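Local structure of uncharacterized protein (Bacteroides uniformis, 4JPQ) at residues 32-37 with 51-56. The protein is of unknown function but probably binds carbohydrate through a domain of the carbohydrate-binding family 9 type. Residues are numbered along the deposited sequence.
Sequences IEFQPL and VSFRIA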
loop_
_atom_site.group_PDB
_atom_site.type_symbol
_atom_site.label_atom_id
_atom_site.label_comp_id
_atom_site.label_asym_id
_atom_site.label_seq_id
_atom_site.Cartn_x
_atom_site.Cartn_y
_atom_site.Cartn_z
ATOM N N ILE A 32 -9.007 12.762 8.873
ATOM C CA ILE A 32 -8.182 12.426 7.703
ATOM C C ILE A 32 -9.100 11.844 6.636
ATOM O O ILE A 32 -9.627 10.770 6.826
ATOM C CB ILE A 32 -7.035 11.443 8.069
ATOM C CG1 ILE A 32 -6.203 11.970 9.255
ATOM C CG2 ILE A 32 -6.136 11.191 6.863
ATOM C CD1 ILE A 32 -5.634 13.375 9.087
ATOM N N GLU A 33 -9.262 12.552 5.516
ATOM C CA GLU A 33 -10.223 12.170 4.462
ATOM C C GLU A 33 -9.748 11.019 3.576
ATOM O O GLU A 33 -8.547 10.839 3.370
ATOM C CB GLU A 33 -10.505 13.364 3.521
ATOM C CG GLU A 33 -11.966 13.514 3.124
ATOM C CD GLU A 33 -12.818 14.129 4.226
ATOM O OE1 GLU A 33 -12.288 14.472 5.303
ATOM O OE2 GLU A 33 -14.035 14.283 4.010
ATOM N N PHE A 34 -10.712 10.287 3.012
ATOM C CA PHE A 34 -10.426 9.192 2.066
ATOM C C PHE A 34 -10.234 9.723 0.646
ATOM O O PHE A 34 -10.836 10.716 0.258
ATOM C CB PHE A 34 -11.518 8.112 2.072
ATOM C CG PHE A 34 -11.532 7.284 3.319
ATOM C CD1 PHE A 34 -10.588 6.272 3.500
ATOM C CD2 PHE A 34 -12.467 7.519 4.322
ATOM C CE1 PHE A 34 -10.579 5.506 4.664
ATOM C CE2 PHE A 34 -12.463 6.756 5.489
ATOM C CZ PHE A 34 -11.513 5.752 5.665
ATOM N N GLN A 35 -9.386 9.029 -0.103
ATOM C CA GLN A 35 -9.040 9.328 -1.489
ATOM C C GLN A 35 -9.463 8.116 -2.316
ATOM O O GLN A 35 -9.189 6.983 -1.900
ATOM C CB GLN A 35 -7.512 9.478 -1.630
ATOM C CG GLN A 35 -6.832 10.387 -0.610
ATOM C CD GLN A 35 -7.364 11.795 -0.654
ATOM O OE1 GLN A 35 -7.791 12.345 0.359
ATOM N NE2 GLN A 35 -7.378 12.378 -1.843
ATOM N N PRO A 36 -10.110 8.329 -3.478
ATOM C CA PRO A 36 -10.474 7.168 -4.279
ATOM C C PRO A 36 -9.251 6.562 -4.999
ATOM O O PRO A 36 -8.340 7.292 -5.394
ATOM C CB PRO A 36 -11.496 7.736 -5.274
ATOM C CG PRO A 36 -11.118 9.164 -5.435
ATOM C CD PRO A 36 -10.426 9.593 -4.171
ATOM N N LEU A 37 -9.233 5.231 -5.102
ATOM C CA LEU A 37 -8.212 4.455 -5.829
ATOM C C LEU A 37 -9.039 3.733 -6.894
ATOM O O LEU A 37 -9.520 2.624 -6.673
ATOM C CB LEU A 37 -7.507 3.506 -4.862
ATOM C CG LEU A 37 -6.203 2.816 -5.277
ATOM C CD1 LEU A 37 -5.626 2.066 -4.082
ATOM C CD2 LEU A 37 -6.365 1.880 -6.458
ATOM N N VAL A 51 -12.759 0.913 -4.150
ATOM C CA VAL A 51 -11.625 1.001 -3.218
ATOM C C VAL A 51 -11.256 2.455 -2.911
ATOM O O VAL A 51 -11.223 3.296 -3.806
ATOM C CB VAL A 51 -10.383 0.267 -3.787
ATOM C CG1 VAL A 51 -9.182 0.360 -2.840
ATOM C CG2 VAL A 51 -10.723 -1.192 -4.071
ATOM N N SER A 52 -10.981 2.728 -1.640
ATOM C CA SER A 52 -10.517 4.033 -1.196
ATOM C C SER A 52 -9.406 3.835 -0.158
ATOM O O SER A 52 -9.261 2.747 0.422
ATOM C CB SER A 52 -11.664 4.880 -0.642
ATOM O OG SER A 52 -12.176 4.344 0.558
ATOM N N PHE A 53 -8.608 4.879 0.038
ATOM C CA PHE A 53 -7.524 4.851 1.006
ATOM C C PHE A 53 -7.297 6.223 1.642
ATOM O O PHE A 53 -7.872 7.204 1.205
ATOM C CB PHE A 53 -6.234 4.375 0.335
ATOM C CG PHE A 53 -5.591 5.407 -0.554
ATOM C CD1 PHE A 53 -6.098 5.665 -1.817
ATOM C CD2 PHE A 53 -4.473 6.124 -0.119
ATOM C CE1 PHE A 53 -5.509 6.621 -2.640
ATOM C CE2 PHE A 53 -3.877 7.076 -0.932
ATOM C CZ PHE A 53 -4.396 7.327 -2.197
ATOM N N ARG A 54 -6.461 6.264 2.676
ATOM C CA ARG A 54 -6.061 7.523 3.297
ATOM C C ARG A 54 -4.738 7.352 4.002
ATOM O O ARG A 54 -4.374 6.253 4.409
ATOM C CB ARG A 54 -7.104 8.088 4.242
ATOM C CG ARG A 54 -7.469 7.178 5.385
ATOM C CD ARG A 54 -8.472 7.848 6.288
ATOM N NE ARG A 54 -8.906 6.941 7.340
ATOM C CZ ARG A 54 -9.818 7.231 8.273
ATOM N NH1 ARG A 54 -10.392 8.437 8.357
ATOM N NH2 ARG A 54 -10.138 6.311 9.179
ATOM N N ILE A 55 -4.044 8.472 4.140
ATOM C CA ILE A 55 -2.698 8.479 4.633
ATOM C C ILE A 55 -2.403 9.680 5.539
ATOM O O ILE A 55 -2.912 10.779 5.327
ATOM C CB ILE A 55 -1.727 8.393 3.419
ATOM C CG1 ILE A 55 -0.274 8.173 3.890
ATOM C CG2 ILE A 55 -1.871 9.608 2.483
ATOM C CD1 ILE A 55 0.701 7.931 2.772
ATOM N N ALA A 56 -1.556 9.442 6.535
ATOM C CA ALA A 56 -1.101 10.471 7.482
ATOM C C ALA A 56 0.242 10.050 8.058
ATOM O O ALA A 56 0.751 8.990 7.680
ATOM C CB ALA A 56 -2.111 10.635 8.584
HETATM O O HOH W 1 -12.519 2.114 -6.991
#
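Start with Arg54, the residue most covered in this pairing. Its side chain reaches from strand 50-57 toward the loop leading into the short strand 35-36, and NH1 of Arg54 donates to the backbone O of Ile32 at 2.9 Å. The same nitrogen makes a salt bridge to Asp28 on helix 23-29, while NE hydrogen-bonds to His65 ND1 on strand 61-70, so one guanidinium ties helix, loop and sheet together. The Phe34 ring lies against this arm: Arg54 CD sits over its face in a CH-pi contact, 3.8 Å from the centroid.

Phe53 points to the other face of the sheet with Gln35. CB of Gln35 rests over the Phe53 ring, 4.0 Å from its centroid, and Leu37 CB packs 4.0 Å from Phe53 CD1. The same ring also stacks with Phe183 and meets Trp198 edge-to-face.

Between these two layers strand 35-36 adds a short antiparallel partner to strand 50-57, which itself pairs antiparallel with strand 61-70 and parallel with strand 6-11 in the large mixed sheet of this carbohydrate-binding family 9 domain. Gln35 and Phe53 form the hydrogen-bonded pair (Gln35 N to Phe53 O, 2.7 Å; Phe53 N to Gln35 O, 2.9 Å), Pro36 and Ser52 the non-hydrogen-bonded one, and Leu37 N reaches Val51 O at 3.1 Å. A water bridges Leu37 O and Val51 N.

The chemistry thus differs by face: aromatic and aliphatic packing around Phe53, and a charged arginine, shielded by Phe34, pinning the chain at Ile32, on the N-terminal side of the Gln35-Phe53 pair.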